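PDB 6HYI: protein kinase A regulatory subunit, putative from Trypanosoma cruzi, which binds the nucleoside inosine in each of two cyclic nucleotide-binding domains and probably regulates a protein kinase A catalytic subunit. Local coordinates for residues N43-F48 with G106-E111; S88-I93 with V100-E105; V163-G168 with G230-E235; T209-G214 with D247-T252. All coordinates share one frame; numbering follows the deposited sequence.

Interaction 1 (N43-F48 with G106-E111); sequences NVLFSF and GTAVGE. With NOS (inosine), chain B.
Asn43, just before the 3-10 turn between helix 30-42 and helix 51-59, and Leu45, within it, reach across to Gly106, Ala108 and Glu111. This helix, 3-10 turn, helix element matches the N3A motif of cyclic nucleotide-binding domains, and residues 106-111 lead into what corresponds to the phosphate-binding cassette. One hydrogen bond spans the two segments: Asn43 ND2 donates to Gly106 O at 3.0 Å, nearly straight at 173°. The donor sits on a lone pair in the carbonyl plane, and the acceptor lies in the plane of the asparagine amide. The other end of that amide works locally, since Asn43 OD1 accepts from Leu45 N at 2.9 Å in an Asx turn. With both ends used, the amide's rotation is fixed, and asparagine suits the place because it carries donor and acceptor on one short arm. Its CG stands trans to the backbone N (chi1 -179°), which carries the amide toward segment 106-111.

Apolar contact centres on one methyl. Leu45 CD1 lies 3.5 Å from Ala108 CB and equally far from Glu111 CB, while the leucine and glutamate chains cross at about a right angle.

The ligand is held from the far side of this contact. Gly110, at a positive phi natural to glycine, gives its N to inosine O3' at 2.8 Å. Tyr172 OH bonds Glu111 OE1, and Glu111 OE2 accepts from inosine O2' at 2.8 Å.

Interaction 2 (S88-I93 with V100-E105); sequences SGHADI and VYLKTE. With NOS (inosine), chain B.
His90 lies against four consecutive residues of the opposite segment. Its CB meets Lys103 O, 3.4 Å away, and the Leu102 methyl CD1. With CG trans to the carbonyl carbon (chi1 -60°), the ring swings over Thr104, whose CG2 sits above the ring centre, 3.6 Å from the centroid: a CH-pi contact made by the gamma methyl of threonine. CD2 and NE2 also lie over that methyl. ND1 turns back to its own backbone and donates to Gly89 O at 3.0 Å, in the ring plane but above the plane of that carbonyl. At the tip, CE1 faces Glu105 OE2 at 2.9 Å in the ring plane, the carboxylate lying nearly coplanar with the imidazole. The same OE2 accepts a hydrogen bond from a water that accepts from Gly89 N.

Beyond His90 the segments become the antiparallel hairpin of strands 91-95 and 98-103, part of the beta barrel of a cyclic nucleotide-binding domain. Ala91 and Lys103 form a hydrogen-bonded pair, and Val100 N donates to Ile93 O in an almost linear bond.

Ile93, Tyr101 and Lys103 share the sheet face that meets the inosine. Ile93 CD1 touches the ribose at O4', 3.4 Å off. The C2 corner of the tilted base sits over one face of the Tyr101 ring, 3.4 Å from CG. Lys103 carries its NZ past the ribose to hydrogen bonds with Ala108 O and Tyr172 OH.

Interaction 3 (V163-G168 with G230-E235); sequences VPFLGG and GDHIGE. With NOS (inosine), chain C.
Phe165 and His232 form the aromatic heart of this contact. The imidazole presents its edge to the phenyl face in a T-shaped (edge-to-face) pair, with centroids 4.4 Å apart and planes at 59°. The nearest atoms are His232 CD2 and Phe165 CD1, at 3.3 Å, so the imidazole carbon lies above the rim of the phenyl ring, not over its middle. Leu166 CD2 covers the opposite face of Phe165, and Leu275 of helix 272-276 touches both aromatic side chains. A flat, wholly apolar ring suits this slot between an aliphatic side chain and an imidazole.

The far edge of His232 is polar. Its ND1 donates to Glu235 OE1 at 2.7 Å, in the plane of the imidazole but well above that of the carboxylate. This bond fixes the rotation of the imidazole, and so the edge it turns to Phe165; the carboxylate would probably also favour a positive charge on the histidine.

No direct hydrogen bond joins the segments, but one water does: it accepts from Phe165 N at 2.9 Å and donates to Gly230 O at 2.7 Å. Beside it come van der Waals contacts, with Val163 CG1 3.5 Å from the same Gly230 O and Pro164 CD a little farther away. Gly230 has a positive phi and no side chain, which leaves room for the ring of Pro164.

Farther along, Gly234 N donates to inosine O2' at 3.0 Å. A 3-10 turn between helices packed against the entry to the ribose-binding Gly234 is characteristic of the N3A motif meeting the phosphate-binding cassette.

Interaction 4 (T209-G214 with D247-T252); sequences TVEVIG and DVVATT. With NOS (inosine), chain C.
Thr209 O draws donors from the turn at the end of the opposite strand. Thr251 N binds it at 2.9 Å, tilted from the carbonyl plane, and Thr252 N adds a weak, longer bond. Thr252 returns the grip, its OG1 accepting from Thr209 N at 3.0 Å. Threonine suits this strand end because its hydroxyl can meet a backbone amide where the regular ladder stops; in Thr252 the hydroxyl stands between the backbone N and the carbonyl carbon (chi1 65°), close enough to do so.

From there the segments run as antiparallel strands, 210-215 beside 247-250, within the beta barrel of the second cyclic nucleotide-binding domain. Glu211 with Val249 and Ile213 with Asp247 are hydrogen-bonded pairs, each bridged by two backbone bonds.

The two faces differ in chemistry. Val210, Val212, Val248 and Ala250 share one, where Val248 CG1 presses on Val210 CB at 3.7 Å. Val212 CG1 lies 3.7 Å from inosine N9, and Val248 CG2 touches the ribose at O4', so branched aliphatic chains line this side of the nucleoside. On the other face the extended Glu211 runs alongside Val249, and its CG meets Thr251 CG2 at 3.6 Å. Ile213 CD1 likewise packs on Val249 CG2 at 3.7 Å. Asp247 ends that face, its OD1 accepting from Tyr195 N and its OD2 salt-bridged to Arg215.

Interactions 1 and 3 are counterparts in the two domains: in each, a 3-10 turn between helices meets the backbone leading to a ribose-binding glycine; the glutamate after it takes O2' in the first domain but His232 in the second. The first uses a direct amide bond and leucine packing, the second an aromatic pair and a bridging water. Interactions 2 and 4 instead join neighbouring barrel strands through backbone ladders, and bury much more surface. All four are partly buried; exposed residues are commoner in interaction 2 than elsewhere, while interaction 4 has a more aliphatic core. Lys103 links interactions 1 and 2 around one inosine; in the second domain, Ile233 packs on Val248 to join 3 and 4.

Interaction 1 (N43-F48 with G106-E111)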
# COMPACT_ATOMS: atom_id res chain seq x y z
N ASN A 43 -5.67 0.23 3.52
CA ASN A 43 -5.34 1.61 3.19
C ASN A 43 -4.01 1.97 3.84
O ASN A 43 -3.81 1.72 5.03
CB ASN A 43 -6.44 2.56 3.68
CG ASN A 43 -6.15 3.99 3.33
OD1 ASN A 43 -5.24 4.60 3.90
ND2 ASN A 43 -6.90 4.54 2.37
N VAL A 44 -3.10 2.55 3.05
CA VAL A 44 -1.73 2.73 3.53
C VAL A 44 -1.61 3.63 4.76
O VAL A 44 -0.60 3.55 5.47
CB VAL A 44 -0.80 3.22 2.42
CG1 VAL A 44 -0.84 2.22 1.24
CG2 VAL A 44 -1.17 4.65 1.99
N LEU A 45 -2.59 4.50 5.01
CA LEU A 45 -2.47 5.40 6.16
C LEU A 45 -2.48 4.67 7.50
O LEU A 45 -2.05 5.25 8.51
CB LEU A 45 -3.61 6.42 6.14
CG LEU A 45 -3.57 7.42 5.00
CD1 LEU A 45 -4.89 8.17 4.94
CD2 LEU A 45 -2.41 8.41 5.19
N PHE A 46 -2.93 3.42 7.53
CA PHE A 46 -3.08 2.65 8.76
C PHE A 46 -2.13 1.46 8.81
O PHE A 46 -2.26 0.59 9.68
CB PHE A 46 -4.54 2.19 8.90
CG PHE A 46 -5.52 3.30 8.69
CD1 PHE A 46 -5.91 4.12 9.75
CD2 PHE A 46 -6.04 3.55 7.43
CE1 PHE A 46 -6.82 5.16 9.54
CE2 PHE A 46 -6.93 4.57 7.21
CZ PHE A 46 -7.32 5.39 8.26
N SER A 47 -1.11 1.47 7.95
CA SER A 47 -0.29 0.28 7.69
C SER A 47 0.35 -0.28 8.95
O SER A 47 0.51 -1.50 9.07
CB SER A 47 0.82 0.64 6.70
OG SER A 47 0.30 0.93 5.41
N PHE A 48 0.76 0.58 9.88
CA PHE A 48 1.56 0.13 11.01
C PHE A 48 0.82 0.18 12.33
O PHE A 48 1.43 0.01 13.40
CB PHE A 48 2.92 0.83 11.00
CG PHE A 48 3.71 0.49 9.78
CD1 PHE A 48 4.30 -0.76 9.66
CD2 PHE A 48 3.78 1.36 8.70
CE1 PHE A 48 4.98 -1.13 8.52
CE2 PHE A 48 4.46 1.00 7.54
CZ PHE A 48 5.07 -0.26 7.46
N GLY A 106 -11.94 2.44 -1.10
CA GLY A 106 -10.84 2.10 -0.22
C GLY A 106 -9.84 3.20 -0.01
O GLY A 106 -9.01 3.08 0.90
N THR A 107 -9.88 4.26 -0.82
CA THR A 107 -8.90 5.33 -0.71
C THR A 107 -9.37 6.38 0.29
O THR A 107 -10.52 6.41 0.71
CB THR A 107 -8.59 5.97 -2.07
OG1 THR A 107 -9.73 6.67 -2.57
CG2 THR A 107 -8.14 4.89 -3.06
N ALA A 108 -8.44 7.26 0.66
CA ALA A 108 -8.71 8.31 1.62
C ALA A 108 -8.65 9.68 0.96
O ALA A 108 -7.90 9.89 -0.00
CB ALA A 108 -7.69 8.27 2.76
N VAL A 109 -9.44 10.61 1.48
CA VAL A 109 -9.28 12.02 1.17
C VAL A 109 -9.24 12.81 2.46
O VAL A 109 -9.90 12.47 3.45
CB VAL A 109 -10.35 12.58 0.22
CG1 VAL A 109 -10.21 11.96 -1.16
CG2 VAL A 109 -11.74 12.36 0.79
N GLY A 110 -8.47 13.89 2.45
CA GLY A 110 -8.29 14.73 3.61
C GLY A 110 -7.01 14.45 4.37
O GLY A 110 -6.70 15.19 5.32
N GLU A 111 -6.26 13.42 3.97
CA GLU A 111 -5.07 13.04 4.73
C GLU A 111 -3.93 14.03 4.55
O GLU A 111 -3.12 14.22 5.46
CB GLU A 111 -4.64 11.62 4.35
CG GLU A 111 -3.73 11.52 3.11
CD GLU A 111 -4.39 11.90 1.79
OE1 GLU A 111 -3.64 12.11 0.82
OE2 GLU A 111 -5.63 11.99 1.71
N9 NOS B . -5.08 15.23 -3.18
C4 NOS B . -4.51 14.51 -4.01
N3 NOS B . -4.65 13.28 -4.46
C2 NOS B . -3.85 12.81 -5.44
N1 NOS B . -2.87 13.60 -5.97
C6 NOS B . -2.70 14.83 -5.54
O6 NOS B . -1.85 15.51 -6.02
C5 NOS B . -3.52 15.31 -4.56
N7 NOS B . -3.64 16.56 -3.87
C8 NOS B . -4.67 16.38 -2.99
C5' NOS B . -7.79 17.43 -0.67
O5' NOS B . -6.67 18.25 -0.94
C4' NOS B . -7.46 15.97 -0.82
O4' NOS B . -7.23 15.64 -2.23
C1' NOS B . -6.16 14.78 -2.32
C2' NOS B . -5.80 14.29 -0.95
O2' NOS B . -6.62 13.18 -0.61
C3' NOS B . -6.18 15.51 -0.13
O3' NOS B . -6.35 15.26 1.25

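Interaction 2 (S88-I93 with V100-E105)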
# COMPACT_ATOMS: atom_id res chain seq x y z
N SER A 88 -17.59 3.16 -1.02
CA SER A 88 -17.91 2.96 -2.42
C SER A 88 -18.17 4.31 -3.06
O SER A 88 -18.50 5.29 -2.39
CB SER A 88 -19.13 2.05 -2.59
OG SER A 88 -20.23 2.58 -1.87
N GLY A 89 -18.01 4.34 -4.37
CA GLY A 89 -18.08 5.58 -5.10
C GLY A 89 -16.69 6.11 -5.43
O GLY A 89 -15.68 5.68 -4.88
N HIS A 90 -16.66 7.06 -6.37
CA HIS A 90 -15.43 7.68 -6.81
C HIS A 90 -15.54 9.19 -6.69
O HIS A 90 -16.64 9.76 -6.75
CB HIS A 90 -15.13 7.39 -8.29
CG HIS A 90 -14.97 5.94 -8.62
ND1 HIS A 90 -14.94 4.94 -7.68
CD2 HIS A 90 -14.82 5.33 -9.82
CE1 HIS A 90 -14.78 3.77 -8.28
NE2 HIS A 90 -14.70 3.98 -9.58
N ALA A 91 -14.39 9.84 -6.58
CA ALA A 91 -14.34 11.29 -6.52
C ALA A 91 -13.15 11.82 -7.31
O ALA A 91 -12.07 11.22 -7.29
CB ALA A 91 -14.25 11.78 -5.06
N ASP A 92 -13.37 12.92 -8.02
CA ASP A 92 -12.29 13.59 -8.74
C ASP A 92 -11.55 14.51 -7.78
O ASP A 92 -12.16 15.20 -6.96
CB ASP A 92 -12.86 14.46 -9.86
CG ASP A 92 -13.48 13.65 -10.98
OD1 ASP A 92 -12.89 12.62 -11.37
OD2 ASP A 92 -14.55 14.07 -11.49
N ILE A 93 -10.22 14.53 -7.91
CA ILE A 93 -9.40 15.56 -7.29
C ILE A 93 -9.20 16.67 -8.32
O ILE A 93 -8.73 16.41 -9.43
CB ILE A 93 -8.04 14.98 -6.85
CG1 ILE A 93 -8.25 13.78 -5.90
CG2 ILE A 93 -7.19 16.06 -6.19
CD1 ILE A 93 -9.04 14.11 -4.65
N VAL A 100 -7.27 16.01 -11.80
CA VAL A 100 -5.89 15.55 -11.77
C VAL A 100 -5.70 14.17 -11.17
O VAL A 100 -4.60 13.61 -11.26
CB VAL A 100 -4.95 16.57 -11.08
CG1 VAL A 100 -5.01 17.92 -11.79
CG2 VAL A 100 -5.33 16.72 -9.61
N TYR A 101 -6.73 13.58 -10.56
CA TYR A 101 -6.58 12.30 -9.90
C TYR A 101 -7.98 11.76 -9.62
O TYR A 101 -8.91 12.54 -9.43
CB TYR A 101 -5.83 12.47 -8.58
CG TYR A 101 -5.33 11.18 -7.98
CD1 TYR A 101 -4.12 10.64 -8.38
CD2 TYR A 101 -6.05 10.51 -7.00
CE1 TYR A 101 -3.65 9.46 -7.83
CE2 TYR A 101 -5.59 9.34 -6.44
CZ TYR A 101 -4.39 8.82 -6.86
OH TYR A 101 -3.93 7.65 -6.31
N LEU A 102 -8.11 10.44 -9.61
CA LEU A 102 -9.39 9.79 -9.33
C LEU A 102 -9.26 8.94 -8.07
O LEU A 102 -8.43 8.02 -8.02
CB LEU A 102 -9.83 8.92 -10.52
CG LEU A 102 -11.18 8.21 -10.37
CD1 LEU A 102 -12.32 9.20 -10.45
CD2 LEU A 102 -11.33 7.11 -11.42
N LYS A 103 -10.06 9.26 -7.06
CA LYS A 103 -10.11 8.48 -5.82
C LYS A 103 -11.22 7.45 -5.94
O LYS A 103 -12.35 7.78 -6.31
CB LYS A 103 -10.42 9.39 -4.63
CG LYS A 103 -9.25 10.31 -4.24
CD LYS A 103 -8.19 9.59 -3.44
CE LYS A 103 -7.07 10.54 -3.00
NZ LYS A 103 -6.09 9.87 -2.12
N THR A 104 -10.91 6.21 -5.60
CA THR A 104 -11.84 5.10 -5.75
C THR A 104 -12.03 4.39 -4.41
O THR A 104 -11.51 4.82 -3.37
CB THR A 104 -11.35 4.15 -6.85
OG1 THR A 104 -10.06 3.65 -6.50
CG2 THR A 104 -11.26 4.89 -8.18
N GLU A 105 -12.78 3.30 -4.43
CA GLU A 105 -13.13 2.63 -3.18
C GLU A 105 -11.88 2.23 -2.41
O GLU A 105 -10.90 1.76 -2.98
CB GLU A 105 -14.02 1.41 -3.44
CG GLU A 105 -13.44 0.39 -4.41
CD GLU A 105 -13.69 0.74 -5.88
OE1 GLU A 105 -13.30 -0.07 -6.74
OE2 GLU A 105 -14.25 1.82 -6.17
N9 NOS B . -5.08 15.23 -3.18
C4 NOS B . -4.51 14.51 -4.01
N3 NOS B . -4.65 13.28 -4.46
C2 NOS B . -3.85 12.81 -5.44
N1 NOS B . -2.87 13.60 -5.97
C6 NOS B . -2.70 14.83 -5.54
O6 NOS B . -1.85 15.51 -6.02
C5 NOS B . -3.52 15.31 -4.56
N7 NOS B . -3.64 16.56 -3.87
C8 NOS B . -4.67 16.38 -2.99
C5' NOS B . -7.79 17.43 -0.67
O5' NOS B . -6.67 18.25 -0.94
C4' NOS B . -7.46 15.97 -0.82
O4' NOS B . -7.23 15.64 -2.23
C1' NOS B . -6.16 14.78 -2.32
C2' NOS B . -5.80 14.29 -0.95
O2' NOS B . -6.62 13.18 -0.61
C3' NOS B . -6.18 15.51 -0.13
O3' NOS B . -6.35 15.26 1.25
O HOH W 1 -16.90 2.05 -5.76
O HOH W 2 -10.10 12.83 -11.87

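Interaction 3 (V163-G168 with G230-E235)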
# COMPACT_ATOMS: atom_id res chain seq x y z
N VAL A 163 13.93 4.74 -8.17
CA VAL A 163 13.65 3.34 -8.47
C VAL A 163 13.03 3.26 -9.86
O VAL A 163 11.94 3.83 -10.08
CB VAL A 163 12.69 2.74 -7.43
CG1 VAL A 163 12.20 1.37 -7.89
CG2 VAL A 163 13.37 2.64 -6.09
N PRO A 164 13.63 2.54 -10.80
CA PRO A 164 13.10 2.53 -12.18
C PRO A 164 11.63 2.18 -12.32
O PRO A 164 10.91 2.90 -13.02
CB PRO A 164 14.02 1.54 -12.89
CG PRO A 164 15.32 1.69 -12.17
CD PRO A 164 14.94 1.85 -10.71
N PHE A 165 11.16 1.10 -11.70
CA PHE A 165 9.78 0.68 -11.96
C PHE A 165 8.75 1.62 -11.36
O PHE A 165 7.56 1.50 -11.67
CB PHE A 165 9.53 -0.77 -11.55
CG PHE A 165 9.16 -0.97 -10.11
CD1 PHE A 165 10.15 -1.04 -9.13
CD2 PHE A 165 7.85 -1.14 -9.72
CE1 PHE A 165 9.80 -1.26 -7.80
CE2 PHE A 165 7.51 -1.36 -8.40
CZ PHE A 165 8.48 -1.41 -7.44
N LEU A 166 9.17 2.58 -10.53
CA LEU A 166 8.29 3.59 -9.97
C LEU A 166 8.37 4.92 -10.71
O LEU A 166 7.72 5.88 -10.29
CB LEU A 166 8.63 3.79 -8.49
CG LEU A 166 8.53 2.56 -7.59
CD1 LEU A 166 8.91 2.93 -6.16
CD2 LEU A 166 7.14 1.97 -7.63
N GLY A 167 9.14 4.99 -11.80
CA GLY A 167 9.35 6.25 -12.50
C GLY A 167 8.09 6.88 -13.03
O GLY A 167 8.08 8.09 -13.30
N GLY A 168 7.02 6.10 -13.20
CA GLY A 168 5.77 6.66 -13.67
C GLY A 168 4.90 7.28 -12.59
O GLY A 168 3.95 8.00 -12.92
N GLY A 230 17.41 -1.27 -6.70
CA GLY A 230 16.33 -0.75 -7.50
C GLY A 230 15.38 -1.79 -8.04
O GLY A 230 14.28 -1.44 -8.49
N ASP A 231 15.78 -3.06 -8.02
CA ASP A 231 14.92 -4.13 -8.49
C ASP A 231 13.90 -4.51 -7.42
O ASP A 231 14.05 -4.18 -6.24
CB ASP A 231 15.75 -5.36 -8.87
CG ASP A 231 16.53 -5.16 -10.17
OD1 ASP A 231 15.96 -4.57 -11.12
OD2 ASP A 231 17.70 -5.61 -10.25
N HIS A 232 12.86 -5.23 -7.83
CA HIS A 232 11.84 -5.70 -6.91
C HIS A 232 11.69 -7.21 -7.04
O HIS A 232 11.91 -7.79 -8.11
CB HIS A 232 10.49 -5.07 -7.23
CG HIS A 232 10.12 -5.17 -8.67
ND1 HIS A 232 9.50 -6.28 -9.20
CD2 HIS A 232 10.34 -4.33 -9.70
CE1 HIS A 232 9.32 -6.10 -10.50
NE2 HIS A 232 9.82 -4.92 -10.83
N ILE A 233 11.32 -7.84 -5.92
CA ILE A 233 11.00 -9.26 -5.88
C ILE A 233 9.73 -9.44 -5.05
O ILE A 233 9.43 -8.63 -4.17
CB ILE A 233 12.14 -10.17 -5.34
CG1 ILE A 233 12.53 -9.79 -3.91
CG2 ILE A 233 13.33 -10.15 -6.29
CD1 ILE A 233 13.75 -8.91 -3.82
N GLY A 234 8.99 -10.51 -5.35
CA GLY A 234 7.78 -10.85 -4.64
C GLY A 234 6.49 -10.46 -5.33
O GLY A 234 5.41 -10.87 -4.88
N GLU A 235 6.56 -9.72 -6.43
CA GLU A 235 5.32 -9.25 -7.04
C GLU A 235 4.60 -10.34 -7.81
O GLU A 235 3.39 -10.22 -8.03
CB GLU A 235 5.57 -8.08 -7.99
CG GLU A 235 6.18 -8.46 -9.33
CD GLU A 235 7.67 -8.77 -9.23
OE1 GLU A 235 8.27 -8.49 -8.16
OE2 GLU A 235 8.25 -9.28 -10.22
N9 NOS C . 11.00 -14.94 -9.57
C4 NOS C . 11.60 -14.61 -10.62
N3 NOS C . 12.39 -13.61 -10.98
C2 NOS C . 12.90 -13.59 -12.23
N1 NOS C . 12.62 -14.57 -13.13
C6 NOS C . 11.83 -15.57 -12.82
O6 NOS C . 11.60 -16.40 -13.66
C5 NOS C . 11.31 -15.61 -11.54
N7 NOS C . 10.46 -16.52 -10.84
C8 NOS C . 10.31 -15.99 -9.60
C5' NOS C . 9.18 -15.66 -5.72
O5' NOS C . 8.59 -16.54 -6.66
C4' NOS C . 9.77 -14.45 -6.40
O4' NOS C . 10.95 -14.83 -7.17
C1' NOS C . 10.96 -14.13 -8.36
C2' NOS C . 9.89 -13.07 -8.30
O2' NOS C . 10.36 -11.89 -7.66
C3' NOS C . 8.87 -13.78 -7.43
O3' NOS C . 7.91 -12.91 -6.86
O HOH W 3 12.97 -1.04 -10.81

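Interaction 4 (T209-G214 with D247-T252)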
# COMPACT_ATOMS: atom_id res chain seq x y z
N THR A 209 22.72 -7.42 -3.57
CA THR A 209 22.40 -8.31 -4.67
C THR A 209 21.75 -9.58 -4.12
O THR A 209 22.10 -10.05 -3.03
CB THR A 209 23.67 -8.66 -5.46
OG1 THR A 209 24.21 -7.46 -6.03
CG2 THR A 209 23.38 -9.65 -6.59
N VAL A 210 20.77 -10.10 -4.86
CA VAL A 210 20.07 -11.33 -4.50
C VAL A 210 20.13 -12.27 -5.68
O VAL A 210 20.30 -11.85 -6.83
CB VAL A 210 18.60 -11.08 -4.12
CG1 VAL A 210 18.50 -10.09 -2.97
CG2 VAL A 210 17.81 -10.57 -5.34
N GLU A 211 19.95 -13.55 -5.40
CA GLU A 211 19.81 -14.57 -6.43
C GLU A 211 18.44 -15.23 -6.33
O GLU A 211 17.94 -15.50 -5.23
CB GLU A 211 20.94 -15.62 -6.35
CG GLU A 211 21.04 -16.42 -5.07
CD GLU A 211 22.21 -17.41 -5.10
OE1 GLU A 211 22.51 -18.03 -4.05
OE2 GLU A 211 22.84 -17.57 -6.16
N VAL A 212 17.83 -15.47 -7.48
CA VAL A 212 16.55 -16.16 -7.57
C VAL A 212 16.85 -17.62 -7.88
O VAL A 212 17.52 -17.93 -8.87
CB VAL A 212 15.67 -15.54 -8.67
CG1 VAL A 212 14.36 -16.30 -8.80
CG2 VAL A 212 15.44 -14.08 -8.35
N ILE A 213 16.33 -18.52 -7.04
CA ILE A 213 16.60 -19.95 -7.14
C ILE A 213 15.28 -20.68 -7.36
O ILE A 213 14.45 -20.79 -6.45
CB ILE A 213 17.34 -20.49 -5.90
CG1 ILE A 213 18.59 -19.64 -5.64
CG2 ILE A 213 17.70 -21.97 -6.08
CD1 ILE A 213 19.39 -20.08 -4.45
N GLY A 214 15.08 -21.17 -8.58
CA GLY A 214 13.88 -21.91 -8.91
C GLY A 214 14.08 -23.38 -8.67
O GLY A 214 15.00 -23.82 -7.99
N ASP A 247 13.03 -19.47 -4.43
CA ASP A 247 13.69 -18.80 -3.32
C ASP A 247 14.34 -17.53 -3.83
O ASP A 247 14.72 -17.43 -5.00
CB ASP A 247 14.83 -19.66 -2.78
CG ASP A 247 14.39 -21.04 -2.38
OD1 ASP A 247 13.51 -21.15 -1.50
OD2 ASP A 247 14.94 -22.02 -2.93
N VAL A 248 14.48 -16.55 -2.95
CA VAL A 248 15.31 -15.39 -3.22
C VAL A 248 16.27 -15.27 -2.06
O VAL A 248 15.84 -15.18 -0.90
CB VAL A 248 14.50 -14.10 -3.40
CG1 VAL A 248 15.43 -12.94 -3.68
CG2 VAL A 248 13.48 -14.25 -4.54
N VAL A 249 17.57 -15.33 -2.36
CA VAL A 249 18.62 -15.45 -1.36
C VAL A 249 19.55 -14.25 -1.49
O VAL A 249 19.98 -13.91 -2.59
CB VAL A 249 19.41 -16.76 -1.56
CG1 VAL A 249 20.46 -16.93 -0.46
CG2 VAL A 249 18.45 -17.94 -1.60
N ALA A 250 19.90 -13.64 -0.36
CA ALA A 250 20.87 -12.55 -0.38
C ALA A 250 22.24 -13.10 -0.74
O ALA A 250 22.70 -14.07 -0.13
CB ALA A 250 20.92 -11.88 1.00
N THR A 251 22.90 -12.49 -1.73
CA THR A 251 24.27 -12.88 -2.04
C THR A 251 25.30 -11.93 -1.44
O THR A 251 26.47 -12.29 -1.34
CB THR A 251 24.51 -12.95 -3.55
OG1 THR A 251 24.32 -11.67 -4.14
CG2 THR A 251 23.55 -13.94 -4.20
N THR A 252 24.88 -10.74 -1.05
CA THR A 252 25.66 -9.80 -0.27
C THR A 252 24.81 -9.40 0.92
O THR A 252 23.68 -9.88 1.10
CB THR A 252 25.93 -8.54 -1.11
OG1 THR A 252 24.69 -7.89 -1.39
CG2 THR A 252 26.58 -8.90 -2.43
N9 NOS C . 11.00 -14.94 -9.57
C4 NOS C . 11.60 -14.61 -10.62
N3 NOS C . 12.39 -13.61 -10.98
C2 NOS C . 12.90 -13.59 -12.23
N1 NOS C . 12.62 -14.57 -13.13
C6 NOS C . 11.83 -15.57 -12.82
O6 NOS C . 11.60 -16.40 -13.66
C5 NOS C . 11.31 -15.61 -11.54
N7 NOS C . 10.46 -16.52 -10.84
C8 NOS C . 10.31 -15.99 -9.60
C5' NOS C . 9.18 -15.66 -5.72
O5' NOS C . 8.59 -16.54 -6.66
C4' NOS C . 9.77 -14.45 -6.40
O4' NOS C . 10.95 -14.83 -7.17
C1' NOS C . 10.96 -14.13 -8.36
C2' NOS C . 9.89 -13.07 -8.30
O2' NOS C . 10.36 -11.89 -7.66
C3' NOS C . 8.87 -13.78 -7.43
O3' NOS C . 7.91 -12.91 -6.86